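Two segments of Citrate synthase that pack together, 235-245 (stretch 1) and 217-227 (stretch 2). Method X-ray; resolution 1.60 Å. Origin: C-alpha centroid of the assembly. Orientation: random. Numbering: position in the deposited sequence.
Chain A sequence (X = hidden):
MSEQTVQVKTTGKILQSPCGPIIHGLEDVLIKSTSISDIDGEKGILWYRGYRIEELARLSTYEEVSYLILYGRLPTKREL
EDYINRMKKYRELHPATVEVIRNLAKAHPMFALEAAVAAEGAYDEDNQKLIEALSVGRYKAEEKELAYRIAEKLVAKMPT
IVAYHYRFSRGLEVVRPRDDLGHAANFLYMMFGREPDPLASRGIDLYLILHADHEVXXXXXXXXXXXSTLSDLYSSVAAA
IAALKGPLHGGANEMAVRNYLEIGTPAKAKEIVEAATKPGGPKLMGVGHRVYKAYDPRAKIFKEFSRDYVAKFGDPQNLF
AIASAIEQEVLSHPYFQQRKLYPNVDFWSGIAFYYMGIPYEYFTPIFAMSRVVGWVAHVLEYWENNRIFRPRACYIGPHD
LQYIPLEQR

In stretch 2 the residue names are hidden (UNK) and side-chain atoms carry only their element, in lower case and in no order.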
# COMPACT_ATOMS: atom_id res chain seq x y z
N SER A 235 -7.34 3.97 -3.82
CA SER A 235 -5.95 3.96 -3.36
C SER A 235 -5.65 2.73 -2.49
O SER A 235 -4.58 2.12 -2.58
CB SER A 235 -5.64 5.25 -2.61
OG SER A 235 -5.70 6.32 -3.55
N SER A 236 -6.62 2.34 -1.66
CA SER A 236 -6.45 1.16 -0.82
C SER A 236 -6.30 -0.11 -1.69
O SER A 236 -5.46 -0.98 -1.42
CB SER A 236 -7.62 1.03 0.14
OG SER A 236 -7.65 2.15 1.03
N VAL A 237 -7.10 -0.19 -2.74
CA VAL A 237 -7.02 -1.32 -3.65
C VAL A 237 -5.70 -1.29 -4.43
O VAL A 237 -5.05 -2.33 -4.59
CB VAL A 237 -8.25 -1.43 -4.57
CG1 VAL A 237 -8.00 -2.45 -5.69
CG2 VAL A 237 -9.45 -1.81 -3.74
N ALA A 238 -5.26 -0.10 -4.85
CA ALA A 238 -3.99 0.02 -5.56
C ALA A 238 -2.86 -0.51 -4.67
O ALA A 238 -1.99 -1.25 -5.14
CB ALA A 238 -3.74 1.47 -5.98
N ALA A 239 -2.91 -0.18 -3.37
CA ALA A 239 -1.92 -0.67 -2.41
C ALA A 239 -1.99 -2.19 -2.24
O ALA A 239 -0.98 -2.85 -2.16
CB ALA A 239 -2.07 0.03 -1.05
N ALA A 240 -3.21 -2.73 -2.17
CA ALA A 240 -3.39 -4.18 -2.08
C ALA A 240 -2.73 -4.88 -3.29
O ALA A 240 -2.03 -5.88 -3.14
CB ALA A 240 -4.86 -4.51 -2.04
N ILE A 241 -2.94 -4.31 -4.47
CA ILE A 241 -2.33 -4.81 -5.72
C ILE A 241 -0.82 -4.74 -5.64
O ILE A 241 -0.13 -5.66 -6.07
CB ILE A 241 -2.88 -4.04 -6.92
CG1 ILE A 241 -4.37 -4.36 -7.09
CG2 ILE A 241 -2.11 -4.36 -8.20
CD1 ILE A 241 -5.10 -3.44 -8.06
N ALA A 242 -0.31 -3.63 -5.13
CA ALA A 242 1.14 -3.47 -4.96
C ALA A 242 1.69 -4.62 -4.12
O ALA A 242 2.74 -5.20 -4.43
CB ALA A 242 1.43 -2.13 -4.29
N ALA A 243 1.00 -4.97 -3.06
CA ALA A 243 1.47 -6.07 -2.22
C ALA A 243 1.32 -7.40 -2.93
O ALA A 243 2.20 -8.27 -2.86
CB ALA A 243 0.69 -6.09 -0.89
N LEU A 244 0.18 -7.58 -3.59
CA LEU A 244 -0.13 -8.82 -4.27
C LEU A 244 0.92 -9.19 -5.32
O LEU A 244 1.15 -10.35 -5.61
CB LEU A 244 -1.50 -8.70 -4.93
CG LEU A 244 -1.93 -9.92 -5.72
CD1 LEU A 244 -2.02 -11.10 -4.80
CD2 LEU A 244 -3.28 -9.66 -6.37
N LYS A 245 1.53 -8.17 -5.91
CA LYS A 245 2.51 -8.32 -6.97
C LYS A 245 3.78 -9.05 -6.52
O LYS A 245 4.51 -9.61 -7.35
CB LYS A 245 2.89 -6.90 -7.40
CG LYS A 245 3.74 -6.75 -8.59
CD LYS A 245 3.87 -5.26 -8.87
CE LYS A 245 4.90 -5.02 -9.91
NZ LYS A 245 6.21 -5.53 -9.44
N UNK A 217 -4.27 -11.81 4.29
CA UNK A 217 -2.91 -11.84 3.77
C UNK A 217 -2.36 -10.43 3.59
O UNK A 217 -3.09 -9.44 3.79
c UNK A 217 -4.45 -12.31 2.02
c UNK A 217 -3.05 -12.55 2.43
c UNK A 217 -5.27 -12.16 3.26
N UNK A 218 -1.13 -10.34 3.14
CA UNK A 218 -0.46 -9.05 3.05
C UNK A 218 -1.19 -8.03 2.18
O UNK A 218 -1.21 -6.85 2.51
c UNK A 218 0.99 -9.22 2.59
N UNK A 219 -1.85 -8.48 1.11
CA UNK A 219 -2.54 -7.54 0.23
C UNK A 219 -3.75 -6.94 0.96
O UNK A 219 -3.97 -5.73 0.98
c UNK A 219 -2.95 -8.21 -1.07
o UNK A 219 -3.75 -9.34 -0.83
N UNK A 220 -4.51 -7.80 1.63
CA UNK A 220 -5.65 -7.34 2.41
C UNK A 220 -5.19 -6.43 3.57
O UNK A 220 -5.82 -5.43 3.88
c UNK A 220 -6.45 -8.52 2.92
c UNK A 220 -7.68 -8.10 3.69
o UNK A 220 -6.84 -9.32 1.79
N UNK A 221 -4.04 -6.77 4.15
CA UNK A 221 -3.48 -5.95 5.21
C UNK A 221 -3.06 -4.58 4.68
O UNK A 221 -3.34 -3.55 5.33
c UNK A 221 -1.79 -6.00 7.09
c UNK A 221 -2.31 -6.67 5.86
c UNK A 221 -2.65 -5.44 8.02
c UNK A 221 -0.44 -6.11 7.42
c UNK A 221 -0.84 -4.97 9.46
c UNK A 221 0.04 -5.56 8.59
c UNK A 221 -2.17 -4.89 9.17
N UNK A 222 -2.42 -4.56 3.51
CA UNK A 222 -1.99 -3.30 2.88
C UNK A 222 -3.21 -2.40 2.68
O UNK A 222 -3.15 -1.20 2.96
c UNK A 222 -1.33 -3.55 1.54
N UNK A 223 -4.31 -2.98 2.22
CA UNK A 223 -5.55 -2.22 2.04
C UNK A 223 -6.01 -1.64 3.38
O UNK A 223 -6.47 -0.48 3.43
c UNK A 223 -6.63 -3.11 1.46
N UNK A 224 -5.89 -2.41 4.47
CA UNK A 224 -6.26 -1.91 5.80
C UNK A 224 -5.39 -0.74 6.21
O UNK A 224 -5.86 0.22 6.79
c UNK A 224 -8.32 -3.95 7.81
c UNK A 224 -8.42 -5.74 6.55
c UNK A 224 -6.11 -2.96 6.88
c UNK A 224 -7.26 -3.92 6.97
n UNK A 224 -7.34 -5.05 6.19
n UNK A 224 -9.04 -5.08 7.52
N UNK A 225 -4.09 -0.87 5.99
CA UNK A 225 -3.17 0.18 6.44
C UNK A 225 -3.47 1.50 5.72
O UNK A 225 -3.52 2.56 6.34
c UNK A 225 -0.76 0.92 6.59
c UNK A 225 -1.71 -0.25 6.26
c UNK A 225 -1.41 -1.43 7.17
N UNK A 226 -3.66 1.42 4.42
CA UNK A 226 -3.97 2.57 3.63
C UNK A 226 -5.33 3.11 4.02
O UNK A 226 -5.48 4.29 4.29
c UNK A 226 -4.50 3.39 1.30
c UNK A 226 -2.46 1.96 1.72
c UNK A 226 -3.90 2.26 2.12
N UNK A 227 -6.33 2.24 4.12
CA UNK A 227 -7.67 2.69 4.48
C UNK A 227 -7.71 3.30 5.87
O UNK A 227 -8.54 4.18 6.14
c UNK A 227 -8.66 1.56 4.38

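Position 217 has three side-chain carbons that close a ring onto its own backbone N. It touches nothing on stretch 1. This is Pro 217, at the N-cap position right before the helix.

Position 218 has one side-chain carbon. Its backbone O lies 4.0 Å from Ala 243 CB. A lone CB means alanine, Ala 218.

Position 219 has one carbon followed by one oxygen. The carbon, CB, is 3.2 Å from Ala 240 O. One carbon ending in oxygen is a serine, Ser 219. Its chi1 is p, and its OG is hydrogen-bonded elsewhere in the structure.

Position 220 has a carbon that carries one oxygen and one carbon. It points away from stretch 1 and makes no contact. The branch identifies threonine, Thr 220.

Position 221 has one carbon and then a ring of six carbons. It also points away and stays clear of stretch 1. An all-carbon six-membered ring without oxygen is phenylalanine, Phe 221.

Position 222 has one carbon, directed toward stretch 1. That CB is 3.8 Å from Ala 239 O, 4.1 Å from Ala 243 CB and 4.2 Å from Ala 240 CA. This is Ala 222.

Position 223 again has one carbon. Its CB is 4.2 Å from Ala 240 CB, and its CA is 3.7 Å from Ser 236 O. This is Ala 223.

Position 224 has one carbon and then a five-membered ring of three carbons and two nitrogens. It points away from stretch 1. The ring is an imidazole, so the residue is His 224. Its ND1 donates a hydrogen bond to Thr 220 O, one turn back, at 2.8 Å.

Position 225 has three carbons, one carrying the other two. It has no contact with stretch 1. The branch at CB gives valine, Val 225.

Position 226 has the same three-carbon branch, but here it points toward stretch 1, where it touches Ser 236 and Ala 239. This is Val 226, with chi1 t. Its CG2 is 3.4 Å from Ala 239 CB, and its CG1 is 3.4 Å from Ser 236 OG.

Position 227 has one carbon, 3.5 Å from Ser 236 OG. This is Ala 227. Its N also lies 3.4 Å from Ser 236 OG, but the angle is poor and there is no hydrogen bond.

The two helices run roughly antiparallel, at 147°, and their axes approach to 7.4 Å. Small side chains on the facing surfaces accompany this close approach. CA of Ala 240 is 4.2 Å from CA of Ser 219, and CA of Ser 236 is 4.5 Å from CA of Ala 223. The backbones are near enough for a CA-H...O contact, with Ala 240 CA 3.5 Å from Ser 219 O. No hydrogen bond crosses between the stretches. The contact is therefore close packing, with Val 226 adding a larger apolar group against Ala 239. Together the stretches bury 417 Å².

Stretch 2, residues 217-227: PASTFAAHVVA
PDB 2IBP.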